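Local atomic coordinates of activating signal cointegrator 1 complex subunit 2 (Homo sapiens, PDB entry 6YXQ), a protein that binds polyubiquitin chains, recruits ASCC3 and ALKBH3 to sites of DNA damage, and takes part in the rescue of stalled ribosomes. Residues 59-64 with 119-123; 124-128 with 170-174; 131-137 with 182-187; 253-258 with 315-319. All coordinates share one frame; numbering follows the deposited sequence.

How the interactions relate
All four contacts join neighbouring helices in the helical N-terminal part of the protein. Interactions 1, 2 and 3 follow one another along helix 114-135, which meets helix 53-75, then helix 162-172, then helix 177-190; interaction 4 joins helices 243-266 and 306-340. Interactions 1, 2 and 4 are buried, while interaction 3, at the helix end, is only partly so. The chemistry differs from contact to contact: selenomethionine packing in interaction 1, an aromatic cluster in interaction 2, an asparagine bonded to a helix end in interaction 3, and in interaction 4 a polar histidine–threonine bond kept although buried. Interaction 2 touches interaction 3 through F128 and M183, and interaction 4 through V170 and T258.

Interaction 1 of 4, residues 59-64 with 119-123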
loop_
_atom_site.group_PDB
_atom_site.type_symbol
_atom_site.label_atom_id
_atom_site.label_comp_id
_atom_site.label_asym_id
_atom_site.label_seq_id
_atom_site.Cartn_x
_atom_site.Cartn_y
_atom_site.Cartn_z
ATOM N N TYR B 59 -15.428 9.498 -2.870
ATOM C CA TYR B 59 -14.392 8.500 -2.637
ATOM C C TYR B 59 -14.857 7.120 -3.081
ATOM O O TYR B 59 -14.083 6.367 -3.678
ATOM C CB TYR B 59 -13.981 8.467 -1.162
ATOM C CG TYR B 59 -13.396 7.125 -0.771
ATOM C CD1 TYR B 59 -12.074 6.812 -1.065
ATOM C CD2 TYR B 59 -14.174 6.155 -0.139
ATOM C CE1 TYR B 59 -11.538 5.575 -0.730
ATOM C CE2 TYR B 59 -13.646 4.917 0.198
ATOM C CZ TYR B 59 -12.328 4.635 -0.102
ATOM O OH TYR B 59 -11.794 3.412 0.228
ATOM N N LEU B 60 -16.115 6.770 -2.791
ATOM C CA LEU B 60 -16.613 5.432 -3.098
ATOM C C LEU B 60 -16.639 5.181 -4.599
ATOM O O LEU B 60 -16.242 4.111 -5.066
ATOM C CB LEU B 60 -18.005 5.238 -2.497
ATOM C CG LEU B 60 -18.059 4.884 -1.012
ATOM C CD1 LEU B 60 -19.496 4.805 -0.535
ATOM C CD2 LEU B 60 -17.332 3.576 -0.761
ATOM N N GLU B 61 -17.114 6.158 -5.371
ATOM C CA GLU B 61 -17.109 6.046 -6.827
ATOM C C GLU B 61 -15.701 5.760 -7.347
ATOM O O GLU B 61 -15.458 4.753 -8.045
ATOM C CB GLU B 61 -17.663 7.341 -7.429
ATOM C CG GLU B 61 -18.232 7.210 -8.831
ATOM C CD GLU B 61 -18.523 8.561 -9.473
ATOM O OE1 GLU B 61 -19.569 8.691 -10.144
ATOM O OE2 GLU B 61 -17.704 9.492 -9.306
ATOM N N ARG B 62 -14.756 6.641 -6.996
ATOM C CA ARG B 62 -13.378 6.462 -7.458
ATOM C C ARG B 62 -12.817 5.103 -7.025
ATOM O O ARG B 62 -12.213 4.363 -7.825
ATOM C CB ARG B 62 -12.510 7.598 -6.923
ATOM C CG ARG B 62 -11.287 7.880 -7.757
ATOM C CD ARG B 62 -10.690 9.218 -7.379
ATOM N NE ARG B 62 -10.055 9.875 -8.516
ATOM C CZ ARG B 62 -10.600 10.880 -9.195
ATOM N NH1 ARG B 62 -9.954 11.428 -10.214
ATOM N NH2 ARG B 62 -11.787 11.351 -8.842
ATOM N N ALA B 63 -13.033 4.747 -5.762
ATOM C CA ALA B 63 -12.455 3.528 -5.234
ATOM C C ALA B 63 -13.034 2.291 -5.906
ATOM O O ALA B 63 -12.312 1.306 -6.090
ATOM C CB ALA B 63 -12.657 3.474 -3.718
ATOM N N THR B 64 -14.324 2.304 -6.289
ATOM C CA THR B 64 -14.881 1.110 -6.938
ATOM C C THR B 64 -14.350 0.962 -8.347
ATOM O O THR B 64 -14.117 -0.169 -8.806
ATOM C CB THR B 64 -16.420 1.082 -6.966
ATOM O OG1 THR B 64 -16.928 1.912 -8.007
ATOM C CG2 THR B 64 -17.047 1.427 -5.624
HETATM N N MSE B 119 -14.386 -1.561 1.598
HETATM C CA MSE B 119 -13.766 -1.178 0.348
HETATM C C MSE B 119 -12.248 -0.982 0.508
HETATM O O MSE B 119 -11.451 -1.434 -0.324
HETATM C CB MSE B 119 -14.438 0.089 -0.175
HETATM C CG MSE B 119 -13.885 0.578 -1.478
HETATM SE SE MSE B 119 -13.761 -0.922 -2.679
HETATM C CE MSE B 119 -14.431 -0.083 -4.222
ATOM N N GLN B 120 -11.853 -0.330 1.598
ATOM C CA GLN B 120 -10.434 -0.141 1.872
ATOM C C GLN B 120 -9.722 -1.479 2.036
ATOM O O GLN B 120 -8.597 -1.658 1.551
ATOM C CB GLN B 120 -10.258 0.722 3.115
ATOM C CG GLN B 120 -10.436 2.200 2.851
ATOM C CD GLN B 120 -9.130 2.896 2.574
ATOM O OE1 GLN B 120 -8.723 3.049 1.420
ATOM N NE2 GLN B 120 -8.455 3.321 3.638
ATOM N N LYS B 121 -10.363 -2.433 2.713
ATOM C CA LYS B 121 -9.790 -3.773 2.848
ATOM C C LYS B 121 -9.628 -4.448 1.489
ATOM O O LYS B 121 -8.593 -5.079 1.206
ATOM C CB LYS B 121 -10.672 -4.623 3.765
ATOM C CG LYS B 121 -10.234 -4.629 5.219
ATOM C CD LYS B 121 -11.322 -5.169 6.131
ATOM C CE LYS B 121 -11.064 -6.632 6.486
ATOM N NZ LYS B 121 -11.441 -7.557 5.374
ATOM N N ARG B 122 -10.665 -4.359 0.651
ATOM C CA ARG B 122 -10.579 -4.897 -0.704
ATOM C C ARG B 122 -9.358 -4.340 -1.428
ATOM O O ARG B 122 -8.554 -5.092 -1.999
ATOM C CB ARG B 122 -11.859 -4.571 -1.482
ATOM C CG ARG B 122 -12.923 -5.661 -1.454
ATOM C CD ARG B 122 -13.421 -6.009 -2.859
ATOM N NE ARG B 122 -14.056 -4.876 -3.533
ATOM C CZ ARG B 122 -14.197 -4.777 -4.851
ATOM N NH1 ARG B 122 -14.785 -3.716 -5.384
ATOM N NH2 ARG B 122 -13.749 -5.741 -5.644
ATOM N N LEU B 123 -9.205 -3.012 -1.397
ATOM C CA LEU B 123 -8.094 -2.366 -2.091
ATOM C C LEU B 123 -6.753 -2.813 -1.530
ATOM O O LEU B 123 -5.812 -3.078 -2.289
ATOM C CB LEU B 123 -8.232 -0.849 -1.996
ATOM C CG LEU B 123 -9.219 -0.232 -2.983
ATOM C CD1 LEU B 123 -9.379 1.254 -2.718
ATOM C CD2 LEU B 123 -8.788 -0.484 -4.428
#
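Y59 and M119 meet where two helices run side by side, and the turn of each side chain shows how a small residue lets larger ones share an interface. The axes of 59-64 and 119-123 lie 10.9 Å apart and 26° from parallel, with A63 and M119 facing each other. The Y59 ring lies along the interface with A63 CB over one face, and its hydroxyl carries on to Q120, OH to CG 3.2 Å. There the Q120 amide stands almost upright against the ring, the two planes 82° apart; the firm partner of Q120 OE1 is Y44 OH. M119, a selenomethionine, has CG trans to its backbone nitrogen (chi1 -179°), which lays CG against A63 CB at 3.9 Å. Two further bends turn its end across the T64 side chain at about a right angle, although the model is too tight here for the exact place of CE to be trusted. L123 CD1 comes to 4.1 Å from A63 CB. T64 OG1 turns back along its own helix to E61 O, a 3.2 Å bond. With an alanine in place of T64, E61 O would probably be left without its side-chain donor, and the M119 side chain with less to rest against on that side. Beyond the contact, E61 and R62 form salt bridges with R37 and D32 of the ASCC3 chain. The chemistry therefore divides by side: an apolar seam, with selenomethionine standing in for methionine, joins the two helices, while charged residues of the same turn of helix 53-75 are given over to binding the partner protein.

Interaction 2 of 4, residues 124-128 with 170-174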
loop_
_atom_site.group_PDB
_atom_site.type_symbol
_atom_site.label_atom_id
_atom_site.label_comp_id
_atom_site.label_asym_id
_atom_site.label_seq_id
_atom_site.Cartn_x
_atom_site.Cartn_y
_atom_site.Cartn_z
ATOM N N HIS B 124 -6.647 -2.891 -0.201
ATOM C CA HIS B 124 -5.413 -3.320 0.448
ATOM C C HIS B 124 -4.978 -4.695 -0.055
ATOM O O HIS B 124 -3.845 -4.875 -0.536
ATOM C CB HIS B 124 -5.638 -3.320 1.962
ATOM C CG HIS B 124 -4.396 -3.508 2.780
ATOM N ND1 HIS B 124 -4.047 -4.723 3.328
ATOM C CD2 HIS B 124 -3.446 -2.630 3.180
ATOM C CE1 HIS B 124 -2.928 -4.591 4.014
ATOM N NE2 HIS B 124 -2.543 -3.330 3.943
ATOM N N ARG B 125 -5.883 -5.673 0.021
ATOM C CA ARG B 125 -5.542 -7.027 -0.405
ATOM C C ARG B 125 -5.179 -7.062 -1.884
ATOM O O ARG B 125 -4.190 -7.694 -2.284
ATOM C CB ARG B 125 -6.704 -7.978 -0.118
ATOM C CG ARG B 125 -6.397 -9.427 -0.438
ATOM C CD ARG B 125 -7.422 -10.382 0.157
ATOM N NE ARG B 125 -6.962 -11.764 0.049
ATOM C CZ ARG B 125 -7.451 -12.654 -0.808
ATOM N NH1 ARG B 125 -8.436 -12.315 -1.630
ATOM N NH2 ARG B 125 -6.958 -13.884 -0.839
ATOM N N SER B 126 -5.965 -6.381 -2.715
ATOM C CA SER B 126 -5.736 -6.473 -4.150
ATOM C C SER B 126 -4.402 -5.850 -4.538
ATOM O O SER B 126 -3.677 -6.397 -5.381
ATOM C CB SER B 126 -6.881 -5.809 -4.906
ATOM O OG SER B 126 -6.460 -5.476 -6.209
ATOM N N VAL B 127 -4.059 -4.712 -3.930
ATOM C CA VAL B 127 -2.790 -4.059 -4.235
ATOM C C VAL B 127 -1.620 -4.937 -3.814
ATOM O O VAL B 127 -0.637 -5.090 -4.556
ATOM C CB VAL B 127 -2.726 -2.681 -3.558
ATOM C CG1 VAL B 127 -1.302 -2.164 -3.575
ATOM C CG2 VAL B 127 -3.679 -1.712 -4.241
ATOM N N PHE B 128 -1.698 -5.528 -2.616
ATOM C CA PHE B 128 -0.621 -6.422 -2.208
ATOM C C PHE B 128 -0.461 -7.580 -3.186
ATOM O O PHE B 128 0.667 -7.960 -3.528
ATOM C CB PHE B 128 -0.859 -6.957 -0.802
ATOM C CG PHE B 128 0.191 -7.918 -0.352
ATOM C CD1 PHE B 128 1.448 -7.466 0.004
ATOM C CD2 PHE B 128 -0.064 -9.280 -0.309
ATOM C CE1 PHE B 128 2.431 -8.357 0.413
ATOM C CE2 PHE B 128 0.915 -10.174 0.098
ATOM C CZ PHE B 128 2.164 -9.712 0.459
ATOM N N VAL B 170 6.030 -0.484 4.919
ATOM C CA VAL B 170 5.290 0.057 6.056
ATOM C C VAL B 170 3.819 -0.328 5.968
ATOM O O VAL B 170 3.133 -0.432 6.994
ATOM C CB VAL B 170 5.461 1.578 6.162
ATOM C CG1 VAL B 170 4.846 2.283 4.977
ATOM C CG2 VAL B 170 4.849 2.100 7.450
ATOM N N LEU B 171 3.315 -0.586 4.757
ATOM C CA LEU B 171 1.900 -0.898 4.605
ATOM C C LEU B 171 1.595 -2.371 4.863
ATOM O O LEU B 171 0.581 -2.686 5.496
ATOM C CB LEU B 171 1.421 -0.498 3.208
ATOM C CG LEU B 171 1.236 1.005 2.953
ATOM C CD1 LEU B 171 0.909 1.249 1.486
ATOM C CD2 LEU B 171 0.187 1.645 3.854
ATOM N N PHE B 172 2.446 -3.293 4.400
ATOM C CA PHE B 172 2.121 -4.717 4.459
ATOM C C PHE B 172 3.109 -5.528 5.292
ATOM O O PHE B 172 3.104 -6.760 5.208
ATOM C CB PHE B 172 2.040 -5.326 3.052
ATOM C CG PHE B 172 1.186 -4.552 2.085
ATOM C CD1 PHE B 172 -0.180 -4.770 2.014
ATOM C CD2 PHE B 172 1.753 -3.627 1.224
ATOM C CE1 PHE B 172 -0.966 -4.063 1.119
ATOM C CE2 PHE B 172 0.973 -2.918 0.327
ATOM C CZ PHE B 172 -0.386 -3.138 0.273
ATOM N N GLY B 173 3.948 -4.889 6.102
ATOM C CA GLY B 173 5.030 -5.636 6.704
ATOM C C GLY B 173 4.713 -6.269 8.037
ATOM O O GLY B 173 5.345 -7.261 8.413
ATOM N N LYS B 174 3.752 -5.707 8.772
ATOM C CA LYS B 174 3.414 -6.273 10.072
ATOM C C LYS B 174 2.822 -7.668 9.920
ATOM O O LYS B 174 3.265 -8.617 10.578
ATOM C CB LYS B 174 2.448 -5.357 10.819
ATOM C CG LYS B 174 2.518 -5.536 12.330
ATOM C CD LYS B 174 1.188 -5.248 13.006
ATOM C CE LYS B 174 1.341 -5.206 14.521
ATOM N NZ LYS B 174 2.158 -4.036 14.963
#
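H124 and F128 both carry their rings trans to the backbone nitrogen and, one helical turn apart, reach out from helix 114-135 to F172, whose own ring is swung beside its backbone nitrogen (chi1 -50°) to meet them. The result is an aromatic cluster, an example of how three rings can fill a helix junction without regular stacking. H124 and F172 have centroids 4.5 Å apart and planes inclined at 38°; F172 CE1 sits over one face of the imidazole, toward its rim. F128 and F172 are equally oblique, at 41°, and the two side chains run alongside but point opposite ways. Part of that meeting is a CH-pi contact, with F128 CB 3.9 Å from the centroid of the F172 ring. F172 is thus sandwiched: F128 CD1 covers one face and L171 CB, from its own segment, the other. V127 comes in across F172 at about a right angle. F173 of the ASCC3 chain adds its ring to those of H124 and F128, so the cluster continues into the partner protein, and M177 of that chain packs on H124 and L171. Were H124 replaced by an alanine, the CD1-CE1 side of F172 and the ring of F173 of the ASCC3 chain would probably both lose an aromatic surface to rest on. Within 124-128, F128 N bonds to H124 O in the ordinary helical way. At the imidazole edge, near the ring plane, H124 NE2 lies 3.5 Å from L171 O.

Interaction 3 of 4, residues 131-137 with 182-187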
loop_
_atom_site.group_PDB
_atom_site.type_symbol
_atom_site.label_atom_id
_atom_site.label_comp_id
_atom_site.label_asym_id
_atom_site.label_seq_id
_atom_site.Cartn_x
_atom_site.Cartn_y
_atom_site.Cartn_z
ATOM N N PHE B 131 1.272 -6.460 -6.415
ATOM C CA PHE B 131 2.710 -6.282 -6.262
ATOM C C PHE B 131 3.423 -7.616 -6.088
ATOM O O PHE B 131 4.557 -7.768 -6.553
ATOM C CB PHE B 131 3.002 -5.316 -5.116
ATOM C CG PHE B 131 2.965 -3.887 -5.547
ATOM C CD1 PHE B 131 4.025 -3.342 -6.256
ATOM C CD2 PHE B 131 1.843 -3.105 -5.317
ATOM C CE1 PHE B 131 3.985 -2.026 -6.694
ATOM C CE2 PHE B 131 1.794 -1.785 -5.757
ATOM C CZ PHE B 131 2.867 -1.245 -6.444
ATOM N N LEU B 132 2.770 -8.600 -5.465
ATOM C CA LEU B 132 3.331 -9.949 -5.427
ATOM C C LEU B 132 3.514 -10.505 -6.834
ATOM O O LEU B 132 4.564 -11.081 -7.162
ATOM C CB LEU B 132 2.424 -10.870 -4.618
ATOM C CG LEU B 132 3.095 -12.011 -3.854
ATOM C CD1 LEU B 132 2.054 -12.670 -2.994
ATOM C CD2 LEU B 132 3.747 -13.036 -4.765
ATOM N N ARG B 133 2.481 -10.377 -7.668
ATOM C CA ARG B 133 2.577 -10.896 -9.026
ATOM C C ARG B 133 3.751 -10.280 -9.765
ATOM O O ARG B 133 4.495 -10.982 -10.458
ATOM C CB ARG B 133 1.280 -10.649 -9.794
ATOM C CG ARG B 133 1.081 -11.642 -10.915
ATOM C CD ARG B 133 -0.316 -11.600 -11.487
ATOM N NE ARG B 133 -0.495 -12.662 -12.469
ATOM C CZ ARG B 133 -1.534 -12.755 -13.288
ATOM N NH1 ARG B 133 -2.496 -11.842 -13.246
ATOM N NH2 ARG B 133 -1.609 -13.760 -14.149
HETATM N N MSE B 134 3.944 -8.974 -9.613
HETATM C CA MSE B 134 5.030 -8.314 -10.336
HETATM C C MSE B 134 6.407 -8.581 -9.735
HETATM O O MSE B 134 7.416 -8.528 -10.435
HETATM C CB MSE B 134 4.786 -6.817 -10.407
HETATM C CG MSE B 134 3.523 -6.442 -11.130
HETATM SE SE MSE B 134 3.424 -4.513 -11.372
HETATM C CE MSE B 134 2.789 -3.980 -9.637
ATOM N N SER B 135 6.451 -8.863 -8.434
ATOM C CA SER B 135 7.718 -9.230 -7.812
ATOM C C SER B 135 8.143 -10.637 -8.201
ATOM O O SER B 135 9.342 -10.934 -8.224
ATOM C CB SER B 135 7.607 -9.112 -6.296
ATOM O OG SER B 135 6.623 -10.006 -5.812
ATOM N N THR B 136 7.185 -11.515 -8.500
ATOM C CA THR B 136 7.519 -12.879 -8.905
ATOM C C THR B 136 7.908 -12.921 -10.377
ATOM O O THR B 136 7.179 -12.412 -11.234
ATOM C CB THR B 136 6.343 -13.827 -8.663
ATOM O OG1 THR B 136 5.668 -13.475 -7.446
ATOM C CG2 THR B 136 6.836 -15.273 -8.581
ATOM N N HIS B 137 9.052 -13.537 -10.676
ATOM C CA HIS B 137 9.468 -13.749 -12.057
ATOM C C HIS B 137 9.170 -15.158 -12.549
ATOM O O HIS B 137 9.394 -15.452 -13.728
ATOM C CB HIS B 137 10.963 -13.441 -12.233
ATOM C CG HIS B 137 11.874 -14.348 -11.463
ATOM N ND1 HIS B 137 11.788 -14.508 -10.096
ATOM C CD2 HIS B 137 12.906 -15.128 -11.868
ATOM C CE1 HIS B 137 12.719 -15.356 -9.694
ATOM N NE2 HIS B 137 13.410 -15.748 -10.750
ATOM N N LYS B 182 10.402 -12.113 0.726
ATOM C CA LYS B 182 10.700 -12.804 -0.524
ATOM C C LYS B 182 10.599 -11.851 -1.701
ATOM O O LYS B 182 11.507 -11.785 -2.537
ATOM C CB LYS B 182 9.755 -13.994 -0.708
ATOM C CG LYS B 182 10.053 -14.848 -1.936
ATOM C CD LYS B 182 8.781 -15.450 -2.535
ATOM C CE LYS B 182 8.705 -15.239 -4.047
ATOM N NZ LYS B 182 7.342 -15.526 -4.588
HETATM N N MSE B 183 9.516 -11.085 -1.769
HETATM C CA MSE B 183 9.348 -10.127 -2.858
HETATM C C MSE B 183 10.490 -9.128 -2.991
HETATM O O MSE B 183 11.086 -8.985 -4.068
HETATM C CB MSE B 183 8.044 -9.349 -2.699
HETATM C CG MSE B 183 6.804 -10.186 -2.849
HETATM SE SE MSE B 183 5.414 -9.651 -1.623
HETATM C CE MSE B 183 4.947 -7.925 -2.333
ATOM N N ILE B 184 10.762 -8.412 -1.898
ATOM C CA ILE B 184 11.763 -7.350 -1.939
ATOM C C ILE B 184 13.133 -7.936 -2.242
ATOM O O ILE B 184 13.884 -7.413 -3.078
ATOM C CB ILE B 184 11.764 -6.550 -0.627
ATOM C CG1 ILE B 184 10.353 -6.073 -0.283
ATOM C CG2 ILE B 184 12.681 -5.356 -0.748
ATOM C CD1 ILE B 184 9.842 -4.951 -1.172
ATOM N N GLY B 185 13.480 -9.032 -1.564
ATOM C CA GLY B 185 14.743 -9.687 -1.843
ATOM C C GLY B 185 14.854 -10.126 -3.285
ATOM O O GLY B 185 15.921 -10.028 -3.891
ATOM N N ASN B 186 13.743 -10.573 -3.873
ATOM C CA ASN B 186 13.787 -11.016 -5.260
ATOM C C ASN B 186 13.999 -9.850 -6.208
ATOM O O ASN B 186 14.772 -9.961 -7.162
ATOM C CB ASN B 186 12.512 -11.770 -5.626
ATOM C CG ASN B 186 12.632 -12.496 -6.953
ATOM O OD1 ASN B 186 13.611 -13.208 -7.203
ATOM N ND2 ASN B 186 11.639 -12.314 -7.817
ATOM N N ILE B 187 13.323 -8.724 -5.979
ATOM C CA ILE B 187 13.512 -7.618 -6.915
ATOM C C ILE B 187 14.919 -7.044 -6.784
ATOM O O ILE B 187 15.562 -6.718 -7.790
ATOM C CB ILE B 187 12.416 -6.543 -6.761
ATOM C CG1 ILE B 187 12.661 -5.628 -5.569
ATOM C CG2 ILE B 187 11.037 -7.187 -6.681
ATOM C CD1 ILE B 187 11.539 -4.640 -5.375
#
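N186 and S135 make the leading polar contact between helix 177-190 and the C-terminal end of helix 114-135, a case of an amide meeting one carbonyl at a helix end and a nearby imidazole nitrogen. N186 ND2 donates to S135 O at 2.7 Å, nearly along the C=O axis and with that oxygen in the plane of the amide. The same nitrogen also donates to H137 ND1 at 3.2 Å, again close to the amide plane, though ND2 stands 36° out of the imidazole plane. The reach of N186 comes from CG lying trans to its backbone nitrogen (chi1 -168°), and its OD1 is taken by Q190 NE2. A second polar group is internal to 131-137. L132 O accepts from T136 N, from T136 OG1 at 2.7 Å and from S135 OG, so three donors converge on one carbonyl just where T136 leaves helical geometry.

The apolar contacts run from F131 and L132 up to S135. M183, a selenomethionine, is bent so that SE rests 4.0 Å from L132 CG, the two side chains crossing at about a right angle, while its CE approaches F131 CB. S135 CB packs on M183 CB at 3.6 Å, and I187 CG2 touches S135 from the next turn. K182, an exposed residue, brings NZ beside the T136 side chain.

One asparagine amide thus ties both the last turn of the helix and H137, two residues beyond it, to the neighbouring helix, with an apolar seam beside it.

Interaction 4 of 4, residues 253-258 with 315-319; sequences LCDTCT and RLSHS
H318 presents its ring edge to T258: the bond from H318 NE2 to T258 OG1 is 2.7 Å long, with the oxygen 2° out of the ring plane. C254 SG approaches the same imidazole obliquely, 4.5 Å from its centroid, in a sulfur–aromatic contact. H318 ND1, the other ring nitrogen, is bonded to D181 N of the ASCC3 chain, so one imidazole joins two helices and a partner protein. The second flat group, the R315 guanidinium, has C254 SG at its edge; NH1 is bonded to F106 O and NE pairs with D311. L180 of the ASCC3 chain packs on both C254 and R315.

The setting is a close pair of helices, 243-266 and 306-340, illustrating how small residues bring backbones together: the axes of the short segments are 8.9 Å apart at 28°, and the CA atoms of C254 and S319 only 5.1 Å apart. S319 OG lies against C254 CB at 3.6 Å, and L253 CG and C257 SG come to the other atom of the same side chain, S319 CB. Toward the N-terminal side of both segments, L253 CD2 meets L316 CD1.

The hydroxyls are put to work in both segments. T258, with OG1 beside its backbone nitrogen (chi1 -54°), donates to C254 O at 2.8 Å while accepting from H318, and its own backbone N reaches that carbonyl from the opposite face. S319 OG likewise donates to R315 O, from above the carbonyl plane, with S319 N on the other face.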
loop_
_atom_site.group_PDB
_atom_site.type_symbol
_atom_site.label_atom_id
_atom_site.label_comp_id
_atom_site.label_asym_id
_atom_site.label_seq_id
_atom_site.Cartn_x
_atom_site.Cartn_y
_atom_site.Cartn_z
ATOM N N LEU B 253 7.972 13.276 11.461
ATOM C CA LEU B 253 9.045 12.491 12.056
ATOM C C LEU B 253 8.597 11.060 12.329
ATOM O O LEU B 253 9.333 10.108 12.044
ATOM C CB LEU B 253 9.526 13.160 13.344
ATOM C CG LEU B 253 10.544 12.374 14.172
ATOM C CD1 LEU B 253 11.886 12.244 13.456
ATOM C CD2 LEU B 253 10.717 13.033 15.526
ATOM N N CYS B 254 7.389 10.893 12.882
ATOM C CA CYS B 254 6.850 9.567 13.172
ATOM C C CYS B 254 6.684 8.744 11.899
ATOM O O CYS B 254 7.068 7.567 11.855
ATOM C CB CYS B 254 5.511 9.699 13.899
ATOM S SG CYS B 254 4.719 8.120 14.263
ATOM N N ASP B 255 6.094 9.345 10.858
ATOM C CA ASP B 255 5.958 8.636 9.589
ATOM C C ASP B 255 7.319 8.228 9.052
ATOM O O ASP B 255 7.496 7.093 8.592
ATOM C CB ASP B 255 5.220 9.497 8.562
ATOM C CG ASP B 255 5.137 8.834 7.179
ATOM O OD1 ASP B 255 4.105 8.197 6.889
ATOM O OD2 ASP B 255 6.078 8.965 6.378
ATOM N N THR B 256 8.297 9.138 9.133
ATOM C CA THR B 256 9.616 8.886 8.563
ATOM C C THR B 256 10.320 7.741 9.282
ATOM O O THR B 256 10.869 6.831 8.642
ATOM C CB THR B 256 10.452 10.163 8.633
ATOM O OG1 THR B 256 9.732 11.243 8.025
ATOM C CG2 THR B 256 11.775 9.971 7.925
ATOM N N CYS B 257 10.317 7.774 10.620
ATOM C CA CYS B 257 10.974 6.723 11.394
ATOM C C CYS B 257 10.278 5.385 11.227
ATOM O O CYS B 257 10.946 4.354 11.078
ATOM C CB CYS B 257 11.040 7.086 12.876
ATOM S SG CYS B 257 11.896 8.615 13.274
ATOM N N THR B 258 8.944 5.373 11.257
ATOM C CA THR B 258 8.224 4.122 11.064
ATOM C C THR B 258 8.502 3.531 9.689
ATOM O O THR B 258 8.735 2.322 9.565
ATOM C CB THR B 258 6.731 4.354 11.268
ATOM O OG1 THR B 258 6.516 4.958 12.547
ATOM C CG2 THR B 258 5.970 3.055 11.205
ATOM N N ARG B 315 3.429 9.641 19.769
ATOM C CA ARG B 315 4.155 9.592 18.502
ATOM C C ARG B 315 5.643 9.848 18.696
ATOM O O ARG B 315 6.475 9.192 18.063
ATOM C CB ARG B 315 3.562 10.602 17.521
ATOM C CG ARG B 315 2.103 10.338 17.216
ATOM C CD ARG B 315 1.536 11.259 16.146
ATOM N NE ARG B 315 0.123 10.967 15.930
ATOM C CZ ARG B 315 -0.316 9.976 15.163
ATOM N NH1 ARG B 315 0.556 9.201 14.527
ATOM N NH2 ARG B 315 -1.619 9.762 15.029
ATOM N N LEU B 316 6.002 10.797 19.564
ATOM C CA LEU B 316 7.411 11.087 19.809
ATOM C C LEU B 316 8.123 9.893 20.430
ATOM O O LEU B 316 9.238 9.546 20.022
ATOM C CB LEU B 316 7.544 12.315 20.709
ATOM C CG LEU B 316 8.973 12.784 20.979
ATOM C CD1 LEU B 316 9.686 13.076 19.664
ATOM C CD2 LEU B 316 9.000 13.999 21.906
ATOM N N SER B 317 7.498 9.252 21.422
ATOM C CA SER B 317 8.116 8.076 22.031
ATOM C C SER B 317 8.230 6.933 21.029
ATOM O O SER B 317 9.256 6.237 20.977
ATOM C CB SER B 317 7.323 7.652 23.261
ATOM O OG SER B 317 6.939 8.789 24.011
ATOM N N HIS B 318 7.191 6.736 20.213
ATOM C CA HIS B 318 7.264 5.758 19.135
ATOM C C HIS B 318 8.427 6.061 18.193
ATOM O O HIS B 318 9.158 5.149 17.782
ATOM C CB HIS B 318 5.930 5.736 18.391
ATOM C CG HIS B 318 5.938 4.926 17.136
ATOM N ND1 HIS B 318 5.632 3.583 17.113
ATOM C CD2 HIS B 318 6.194 5.276 15.853
ATOM C CE1 HIS B 318 5.710 3.137 15.872
ATOM N NE2 HIS B 318 6.050 4.144 15.088
ATOM N N SER B 319 8.629 7.338 17.858
ATOM C CA SER B 319 9.697 7.696 16.928
ATOM C C SER B 319 11.064 7.434 17.539
ATOM O O SER B 319 11.978 6.972 16.849
ATOM C CB SER B 319 9.579 9.162 16.503
ATOM O OG SER B 319 8.231 9.541 16.311
#